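Local structure of Lmo0488 protein (Listeria monocytogenes serovar 1/2a, 5TED) at residues V81-I95 / L160-E172. The protein is a LysR-type transcriptional regulator that activates protocatechuate biosynthesis genes in response to shikimate, which is bound by the effector-binding domain described here. Sequence-based numbering, arbitrary orientation.
Sequences VVVAENHPLAKYDSI and LAHYNVKVLSINE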
ATOM      1  N   VAL A  81     -15.558  -0.001  12.291  1.00 19.51           N
ATOM      2  CA  VAL A  81     -15.824   1.334  11.767  1.00 18.13           C
ATOM      3  C   VAL A  81     -14.788   2.286  12.355  1.00 18.89           C
ATOM      4  O   VAL A  81     -14.521   2.254  13.568  1.00 16.86           O
ATOM      5  CB  VAL A  81     -17.265   1.783  12.074  1.00 18.21           C
ATOM      6  CG1 VAL A  81     -17.435   3.264  11.773  1.00 18.23           C
ATOM      7  CG2 VAL A  81     -18.266   0.971  11.243  1.00 17.27           C
ATOM      8  N   VAL A  82     -14.180   3.110  11.490  1.00 17.70           N
ATOM      9  CA  VAL A  82     -13.097   4.012  11.859  1.00 18.96           C
ATOM     10  C   VAL A  82     -13.546   5.444  11.577  1.00 18.71           C
ATOM     11  O   VAL A  82     -14.044   5.746  10.488  1.00 18.13           O
ATOM     12  CB  VAL A  82     -11.796   3.676  11.103  1.00 14.52           C
ATOM     13  CG1 VAL A  82     -10.649   4.481  11.645  1.00 16.11           C
ATOM     14  CG2 VAL A  82     -11.508   2.177  11.197  1.00 15.99           C
ATOM     15  N   VAL A  83     -13.371   6.322  12.561  1.00 16.77           N
ATOM     16  CA  VAL A  83     -13.850   7.691  12.478  1.00 17.12           C
ATOM     17  C   VAL A  83     -12.765   8.596  13.021  1.00 22.33           C
ATOM     18  O   VAL A  83     -11.916   8.162  13.804  1.00 21.02           O
ATOM     19  CB  VAL A  83     -15.182   7.885  13.257  1.00 20.14           C
ATOM     20  CG1 VAL A  83     -16.230   6.882  12.780  1.00 17.42           C
ATOM     21  CG2 VAL A  83     -14.965   7.740  14.762  1.00 19.99           C
ATOM     22  N   ALA A  84     -12.774   9.856  12.582  1.00 18.11           N
ATOM     23  CA  ALA A  84     -11.811  10.799  13.130  1.00 19.78           C
ATOM     24  C   ALA A  84     -12.004  10.897  14.641  1.00 22.89           C
ATOM     25  O   ALA A  84     -13.091  10.659  15.170  1.00 24.55           O
ATOM     26  CB  ALA A  84     -11.956  12.174  12.473  1.00 20.55           C
ATOM     27  N   GLU A  85     -10.932  11.256  15.341  1.00 23.53           N
ATOM     28  CA  GLU A  85     -10.954  11.188  16.795  1.00 32.52           C
ATOM     29  C   GLU A  85     -11.934  12.174  17.423  1.00 27.33           C
ATOM     30  O   GLU A  85     -12.307  11.992  18.583  1.00 32.63           O
ATOM     31  CB  GLU A  85      -9.522  11.357  17.318  1.00 39.69           C
ATOM     32  CG  GLU A  85      -8.913  12.734  17.146  1.00 47.27           C
ATOM     33  CD  GLU A  85      -7.472  12.795  17.639  1.00 52.91           C
ATOM     34  OE1 GLU A  85      -6.806  13.818  17.382  1.00 58.32           O
ATOM     35  OE2 GLU A  85      -6.995  11.816  18.257  1.00 51.13           O
ATOM     36  N   ASN A  86     -12.404  13.177  16.685  1.00 25.82           N
ATOM     37  CA  ASN A  86     -13.397  14.107  17.213  1.00 33.85           C
ATOM     38  C   ASN A  86     -14.737  13.977  16.504  1.00 35.03           C
ATOM     39  O   ASN A  86     -15.589  14.865  16.618  1.00 34.95           O
ATOM     40  CB  ASN A  86     -12.880  15.542  17.126  1.00 38.34           C
ATOM     41  CG  ASN A  86     -11.681  15.771  18.021  1.00 44.10           C
ATOM     42  OD1 ASN A  86     -11.632  15.264  19.146  1.00 39.80           O
ATOM     43  ND2 ASN A  86     -10.694  16.511  17.520  1.00 49.75           N
ATOM     44  N   HIS A  87     -14.937  12.881  15.781  1.00 30.10           N
ATOM     45  CA  HIS A  87     -16.187  12.631  15.092  1.00 27.11           C
ATOM     46  C   HIS A  87     -17.305  12.379  16.107  1.00 27.59           C
ATOM     47  O   HIS A  87     -17.058  11.864  17.205  1.00 29.15           O
ATOM     48  CB  HIS A  87     -16.030  11.425  14.160  1.00 22.70           C
ATOM     49  CG  HIS A  87     -17.162  11.239  13.199  1.00 19.76           C
ATOM     50  ND1 HIS A  87     -18.324  10.574  13.535  1.00 24.01           N
ATOM     51  CD2 HIS A  87     -17.296  11.596  11.898  1.00 22.74           C
ATOM     52  CE1 HIS A  87     -19.134  10.554  12.491  1.00 25.69           C
ATOM     53  NE2 HIS A  87     -18.532  11.162  11.482  1.00 21.86           N
ATOM     54  N   PRO A  88     -18.543  12.751  15.779  1.00 24.95           N
ATOM     55  CA  PRO A  88     -19.648  12.458  16.707  1.00 25.39           C
ATOM     56  C   PRO A  88     -19.726  10.998  17.111  1.00 26.25           C
ATOM     57  O   PRO A  88     -20.126  10.710  18.240  1.00 24.92           O
ATOM     58  CB  PRO A  88     -20.888  12.890  15.920  1.00 26.60           C
ATOM     59  CG  PRO A  88     -20.387  13.972  15.016  1.00 28.35           C
ATOM     60  CD  PRO A  88     -18.982  13.547  14.624  1.00 24.92           C
ATOM     61  N   LEU A  89     -19.352  10.060  16.240  1.00 27.91           N
ATOM     62  CA  LEU A  89     -19.446   8.659  16.631  1.00 30.36           C
ATOM     63  C   LEU A  89     -18.327   8.241  17.574  1.00 25.76           C
ATOM     64  O   LEU A  89     -18.422   7.175  18.198  1.00 23.67           O
ATOM     65  CB  LEU A  89     -19.445   7.771  15.396  1.00 22.30           C
ATOM     66  CG  LEU A  89     -20.663   7.841  14.490  1.00 23.13           C
ATOM     67  CD1 LEU A  89     -20.411   7.010  13.263  1.00 22.05           C
ATOM     68  CD2 LEU A  89     -21.895   7.326  15.204  1.00 30.05           C
ATOM     69  N   ALA A  90     -17.281   9.058  17.705  1.00 29.52           N
ATOM     70  CA  ALA A  90     -16.165   8.715  18.579  1.00 33.73           C
ATOM     71  C   ALA A  90     -16.577   8.655  20.050  1.00 38.53           C
ATOM     72  O   ALA A  90     -15.813   8.138  20.875  1.00 32.94           O
ATOM     73  CB  ALA A  90     -15.026   9.718  18.386  1.00 32.50           C
ATOM     74  N   LYS A  91     -17.752   9.192  20.407  1.00 33.51           N
ATOM     75  CA  LYS A  91     -18.198   9.105  21.794  1.00 39.45           C
ATOM     76  C   LYS A  91     -18.453   7.669  22.216  1.00 36.39           C
ATOM     77  O   LYS A  91     -18.507   7.392  23.416  1.00 35.87           O
ATOM     78  CB  LYS A  91     -19.487   9.902  22.024  1.00 44.34           C
ATOM     79  CG  LYS A  91     -19.579  11.231  21.309  1.00 58.48           C
ATOM     80  CD  LYS A  91     -20.875  11.959  21.685  1.00 66.64           C
ATOM     81  CE  LYS A  91     -21.267  13.014  20.644  1.00 62.96           C
ATOM     82  NZ  LYS A  91     -22.052  12.434  19.511  1.00 55.55           N
ATOM     83  N   TYR A  92     -18.657   6.768  21.264  1.00 30.78           N
ATOM     84  CA  TYR A  92     -18.983   5.380  21.543  1.00 28.51           C
ATOM     85  C   TYR A  92     -17.732   4.512  21.490  1.00 37.65           C
ATOM     86  O   TYR A  92     -16.690   4.909  20.961  1.00 33.51           O
ATOM     87  CB  TYR A  92     -20.015   4.860  20.534  1.00 28.30           C
ATOM     88  CG  TYR A  92     -21.223   5.764  20.388  1.00 37.01           C
ATOM     89  CD1 TYR A  92     -22.098   5.961  21.451  1.00 42.38           C
ATOM     90  CD2 TYR A  92     -21.479   6.432  19.194  1.00 32.90           C
ATOM     91  CE1 TYR A  92     -23.205   6.799  21.330  1.00 41.35           C
ATOM     92  CE2 TYR A  92     -22.584   7.270  19.063  1.00 36.49           C
ATOM     93  CZ  TYR A  92     -23.444   7.446  20.137  1.00 40.39           C
ATOM     94  OH  TYR A  92     -24.540   8.276  20.016  1.00 39.86           O
ATOM     95  N   ASP A  93     -17.855   3.306  22.044  1.00 35.54           N
ATOM     96  CA  ASP A  93     -16.831   2.288  21.875  1.00 31.17           C
ATOM     97  C   ASP A  93     -17.270   1.200  20.918  1.00 31.23           C
ATOM     98  O   ASP A  93     -16.415   0.535  20.331  1.00 31.18           O
ATOM     99  CB  ASP A  93     -16.459   1.645  23.219  1.00 35.00           C
ATOM    100  CG  ASP A  93     -15.828   2.627  24.194  1.00 40.60           C
ATOM    101  OD1 ASP A  93     -15.022   3.485  23.776  1.00 36.02           O
ATOM    102  OD2 ASP A  93     -16.146   2.537  25.402  1.00 49.23           O
ATOM    103  N   SER A  94     -18.575   1.017  20.738  1.00 35.32           N
ATOM    104  CA  SER A  94     -19.126   0.067  19.785  1.00 34.17           C
ATOM    105  C   SER A  94     -20.428   0.639  19.249  1.00 37.89           C
ATOM    106  O   SER A  94     -21.119   1.387  19.944  1.00 35.25           O
ATOM    107  CB  SER A  94     -19.379  -1.298  20.442  1.00 37.21           C
ATOM    108  OG  SER A  94     -20.484  -1.213  21.331  1.00 36.71           O
ATOM    109  N   ILE A  95     -20.786   0.245  18.027  1.00 21.57           N
ATOM    110  CA  ILE A  95     -21.959   0.778  17.340  1.00 31.10           C
ATOM    111  C   ILE A  95     -22.558  -0.327  16.485  1.00 22.17           C
ATOM    112  O   ILE A  95     -21.936  -1.355  16.242  1.00 24.18           O
ATOM    113  CB  ILE A  95     -21.628   2.003  16.451  1.00 32.59           C
ATOM    114  CG1 ILE A  95     -20.655   1.614  15.323  1.00 31.00           C
ATOM    115  CG2 ILE A  95     -21.056   3.145  17.282  1.00 34.44           C
ATOM    116  CD1 ILE A  95     -20.495   2.714  14.244  1.00 28.21           C
ATOM    117  N   LEU A 160      -3.964   1.245  12.571  1.00 16.77           N
ATOM    118  CA  LEU A 160      -5.030   2.175  12.942  1.00 15.13           C
ATOM    119  C   LEU A 160      -4.703   2.899  14.247  1.00 16.30           C
ATOM    120  O   LEU A 160      -5.033   4.080  14.409  1.00 17.75           O
ATOM    121  CB  LEU A 160      -6.372   1.424  13.056  1.00 15.36           C
ATOM    122  CG  LEU A 160      -6.842   0.648  11.812  1.00 16.54           C
ATOM    123  CD1 LEU A 160      -8.217  -0.048  11.990  1.00 16.15           C
ATOM    124  CD2 LEU A 160      -6.831   1.521  10.546  1.00 16.87           C
ATOM    125  N   ALA A 161      -4.020   2.224  15.172  1.00 21.27           N
ATOM    126  CA  ALA A 161      -3.703   2.826  16.463  1.00 20.95           C
ATOM    127  C   ALA A 161      -2.779   4.037  16.353  1.00 23.16           C
ATOM    128  O   ALA A 161      -2.658   4.784  17.330  1.00 27.68           O
ATOM    129  CB  ALA A 161      -3.074   1.779  17.383  1.00 21.69           C
ATOM    130  N   HIS A 162      -2.165   4.279  15.191  1.00 24.81           N
ATOM    131  CA  HIS A 162      -1.179   5.342  15.044  1.00 26.01           C
ATOM    132  C   HIS A 162      -1.687   6.513  14.214  1.00 24.78           C
ATOM    133  O   HIS A 162      -0.913   7.419  13.885  1.00 23.19           O
ATOM    134  CB  HIS A 162       0.104   4.754  14.463  1.00 24.52           C
ATOM    135  CG  HIS A 162       0.565   3.545  15.211  1.00 20.30           C
ATOM    136  ND1 HIS A 162       0.943   3.592  16.535  1.00 29.91           N
ATOM    137  CD2 HIS A 162       0.631   2.243  14.844  1.00 22.98           C
ATOM    138  CE1 HIS A 162       1.259   2.375  16.942  1.00 23.91           C
ATOM    139  NE2 HIS A 162       1.076   1.538  15.935  1.00 25.98           N
ATOM    140  N   TYR A 163      -2.975   6.541  13.907  1.00 20.65           N
ATOM    141  CA  TYR A 163      -3.613   7.693  13.298  1.00 20.86           C
ATOM    142  C   TYR A 163      -4.575   8.316  14.300  1.00 26.67           C
ATOM    143  O   TYR A 163      -4.937   7.705  15.306  1.00 27.01           O
ATOM    144  CB  TYR A 163      -4.352   7.304  12.010  1.00 18.86           C
ATOM    145  CG  TYR A 163      -3.435   6.860  10.894  1.00 14.03           C
ATOM    146  CD1 TYR A 163      -2.874   5.590  10.902  1.00 25.19           C
ATOM    147  CD2 TYR A 163      -3.162   7.690   9.816  1.00 19.35           C
ATOM    148  CE1 TYR A 163      -2.047   5.161   9.886  1.00 24.57           C
ATOM    149  CE2 TYR A 163      -2.323   7.267   8.775  1.00 22.11           C
ATOM    150  CZ  TYR A 163      -1.769   5.997   8.828  1.00 26.86           C
ATOM    151  OH  TYR A 163      -0.944   5.535   7.820  1.00 28.88           O
ATOM    152  N   ASN A 164      -4.971   9.555  14.025  1.00 22.44           N
ATOM    153  CA  ASN A 164      -5.866  10.293  14.922  1.00 24.35           C
ATOM    154  C   ASN A 164      -7.308   9.854  14.673  1.00 25.32           C
ATOM    155  O   ASN A 164      -8.157  10.622  14.212  1.00 27.65           O
ATOM    156  CB  ASN A 164      -5.714  11.789  14.704  1.00 26.42           C
ATOM    157  CG  ASN A 164      -4.297  12.253  14.848  1.00 35.73           C
ATOM    158  OD1 ASN A 164      -3.586  11.810  15.739  1.00 34.79           O
ATOM    159  ND2 ASN A 164      -3.872  13.162  13.972  1.00 41.05           N
ATOM    160  N   VAL A 165      -7.577   8.583  15.000  1.00 20.03           N
ATOM    161  CA  VAL A 165      -8.872   7.964  14.730  1.00 21.27           C
ATOM    162  C   VAL A 165      -9.306   7.128  15.927  1.00 23.38           C
ATOM    163  O   VAL A 165      -8.487   6.667  16.729  1.00 23.96           O
ATOM    164  CB  VAL A 165      -8.849   7.076  13.458  1.00 22.53           C
ATOM    165  CG1 VAL A 165      -8.497   7.893  12.216  1.00 19.59           C
ATOM    166  CG2 VAL A 165      -7.862   5.915  13.629  1.00 18.96           C
ATOM    167  N   LYS A 166     -10.613   6.943  16.042  1.00 21.54           N
ATOM    168  CA  LYS A 166     -11.219   6.045  17.014  1.00 19.09           C
ATOM    169  C   LYS A 166     -11.714   4.817  16.271  1.00 19.60           C
ATOM    170  O   LYS A 166     -12.423   4.953  15.270  1.00 23.70           O
ATOM    171  CB  LYS A 166     -12.382   6.737  17.734  1.00 20.04           C
ATOM    172  CG  LYS A 166     -13.223   5.836  18.627  1.00 29.28           C
ATOM    173  CD  LYS A 166     -12.457   5.365  19.852  1.00 37.64           C
ATOM    174  CE  LYS A 166     -13.381   4.698  20.874  1.00 42.77           C
ATOM    175  NZ  LYS A 166     -14.221   5.678  21.633  1.00 46.49           N
ATOM    176  N   VAL A 167     -11.367   3.625  16.760  1.00 16.94           N
ATOM    177  CA  VAL A 167     -11.784   2.376  16.130  1.00 22.43           C
ATOM    178  C   VAL A 167     -12.986   1.841  16.895  1.00 21.58           C
ATOM    179  O   VAL A 167     -12.915   1.641  18.116  1.00 24.00           O
ATOM    180  CB  VAL A 167     -10.633   1.349  16.093  1.00 24.79           C
ATOM    181  CG1 VAL A 167     -11.105   0.026  15.495  1.00 28.38           C
ATOM    182  CG2 VAL A 167      -9.442   1.885  15.305  1.00 18.71           C
ATOM    183  N   LEU A 168     -14.094   1.614  16.191  1.00 20.15           N
ATOM    184  CA  LEU A 168     -15.352   1.187  16.803  1.00 22.58           C
ATOM    185  C   LEU A 168     -15.659  -0.236  16.387  1.00 17.39           C
ATOM    186  O   LEU A 168     -15.697  -0.543  15.190  1.00 17.98           O
ATOM    187  CB  LEU A 168     -16.520   2.084  16.378  1.00 21.94           C
ATOM    188  CG  LEU A 168     -16.281   3.570  16.616  1.00 24.03           C
ATOM    189  CD1 LEU A 168     -17.271   4.417  15.856  1.00 25.22           C
ATOM    190  CD2 LEU A 168     -16.323   3.851  18.114  1.00 26.57           C
ATOM    191  N   SER A 169     -15.912  -1.098  17.366  1.00 18.46           N
ATOM    192  CA  SER A 169     -16.333  -2.446  17.028  1.00 23.19           C
ATOM    193  C   SER A 169     -17.788  -2.417  16.574  1.00 24.69           C
ATOM    194  O   SER A 169     -18.563  -1.536  16.963  1.00 23.56           O
ATOM    195  CB  SER A 169     -16.125  -3.399  18.216  1.00 24.74           C
ATOM    196  OG  SER A 169     -17.052  -3.142  19.249  1.00 31.14           O
ATOM    197  N   ILE A 170     -18.144  -3.379  15.725  1.00 22.67           N
ATOM    198  CA  ILE A 170     -19.460  -3.456  15.102  1.00 21.78           C
ATOM    199  C   ILE A 170     -20.275  -4.512  15.840  1.00 30.35           C
ATOM    200  O   ILE A 170     -19.984  -5.712  15.762  1.00 26.73           O
ATOM    201  CB  ILE A 170     -19.359  -3.787  13.604  1.00 21.80           C
ATOM    202  CG1 ILE A 170     -18.610  -2.682  12.838  1.00 19.23           C
ATOM    203  CG2 ILE A 170     -20.738  -4.041  13.021  1.00 23.91           C
ATOM    204  CD1 ILE A 170     -18.297  -3.034  11.388  1.00 21.91           C
ATOM    205  N   ASN A 171     -21.340  -4.078  16.510  1.00 28.31           N
ATOM    206  CA  ASN A 171     -22.212  -5.034  17.182  1.00 29.62           C
ATOM    207  C   ASN A 171     -23.085  -5.766  16.168  1.00 32.31           C
ATOM    208  O   ASN A 171     -23.011  -6.989  16.043  1.00 36.76           O
ATOM    209  CB  ASN A 171     -23.064  -4.321  18.235  1.00 31.79           C
ATOM    210  CG  ASN A 171     -22.219  -3.682  19.325  1.00 38.61           C
ATOM    211  OD1 ASN A 171     -21.218  -4.256  19.768  1.00 42.23           O
ATOM    212  ND2 ASN A 171     -22.621  -2.498  19.770  1.00 34.05           N
ATOM    213  N   GLU A 172     -23.888  -5.023  15.413  1.00 34.84           N
ATOM    214  CA  GLU A 172     -24.766  -5.592  14.393  1.00 32.23           C
ATOM    215  C   GLU A 172     -24.612  -4.849  13.047  1.00 30.96           C
ATOM    216  O   GLU A 172     -24.422  -3.631  13.029  1.00 32.84           O
ATOM    217  CB  GLU A 172     -26.223  -5.513  14.873  1.00 43.95           C
ATOM    218  CG  GLU A 172     -27.238  -6.215  13.992  1.00 62.22           C
ATOM    219  CD  GLU A 172     -27.329  -7.705  14.277  1.00 76.29           C
ATOM    220  OE1 GLU A 172     -26.882  -8.134  15.365  1.00 79.49           O
ATOM    221  OE2 GLU A 172     -27.847  -8.442  13.410  1.00 82.82           O
TER
HETATM  222  O   HOH W   1     -13.691   1.151  20.522  1.00 44.37           O
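Leu168 fills the tight side of this contact, pushing CD1 between Val83, Leu89 and Ile95, with Ile95 CD1 and Leu168 CD1 4.0 Å apart. Its other methyl, CD2, abuts the Tyr92 carbonyl. With CG turned beside its own backbone N (chi1 -53°), the side chain points under the loop that leads from strand 81-84 to strand 94-95. Next to it Val81 CG2 packs at about a right angle against CG1 and CD1 of Ile170. On the other face of the sheet Val82 spreads its methyls, CG1 to Val165 CB (3.6 Å) and CG2 to Leu160 CD1; Met154 of strand 152-155 joins this cluster.

Strand 165-170 lies between two parts of the same chain segment: along one edge antiparallel to 81-84 through paired bonds at Val81–Leu168 and Val83–Lys166, and along the opposite edge, further on, parallel to 94-95, where Ile95 N donates to Ser169 O and Asn171 N to Ile95 O. This mixed pairing belongs to the LysR effector-binding domain, whose fold is of the periplasmic-binding-protein type; none of its residues belongs to the shikimate pocket, although the Leu160 side chain lies about 10 Å from the ligand.

Toward solvent the contact turns polar. Lys166, bent at chi2 and chi4, curls over Ala90 so that its ammonium meets three oxygens: NZ lies 2.7 Å from Tyr92 O, 3.0 Å from Ala90 O and 3.2 Å from Asp93 OD1, the last a salt bridge on the anti side of the carboxylate. A water donates to both Asp93 O and Val167 O, while the direct bond from Ser169 N to Asp93 O is weak. At one exposed end Asn171 ND2 donates to Ser94 OG (2.9 Å); at the other, Glu85 lies alongside Asn164, its carboxylate 24° from the amide plane.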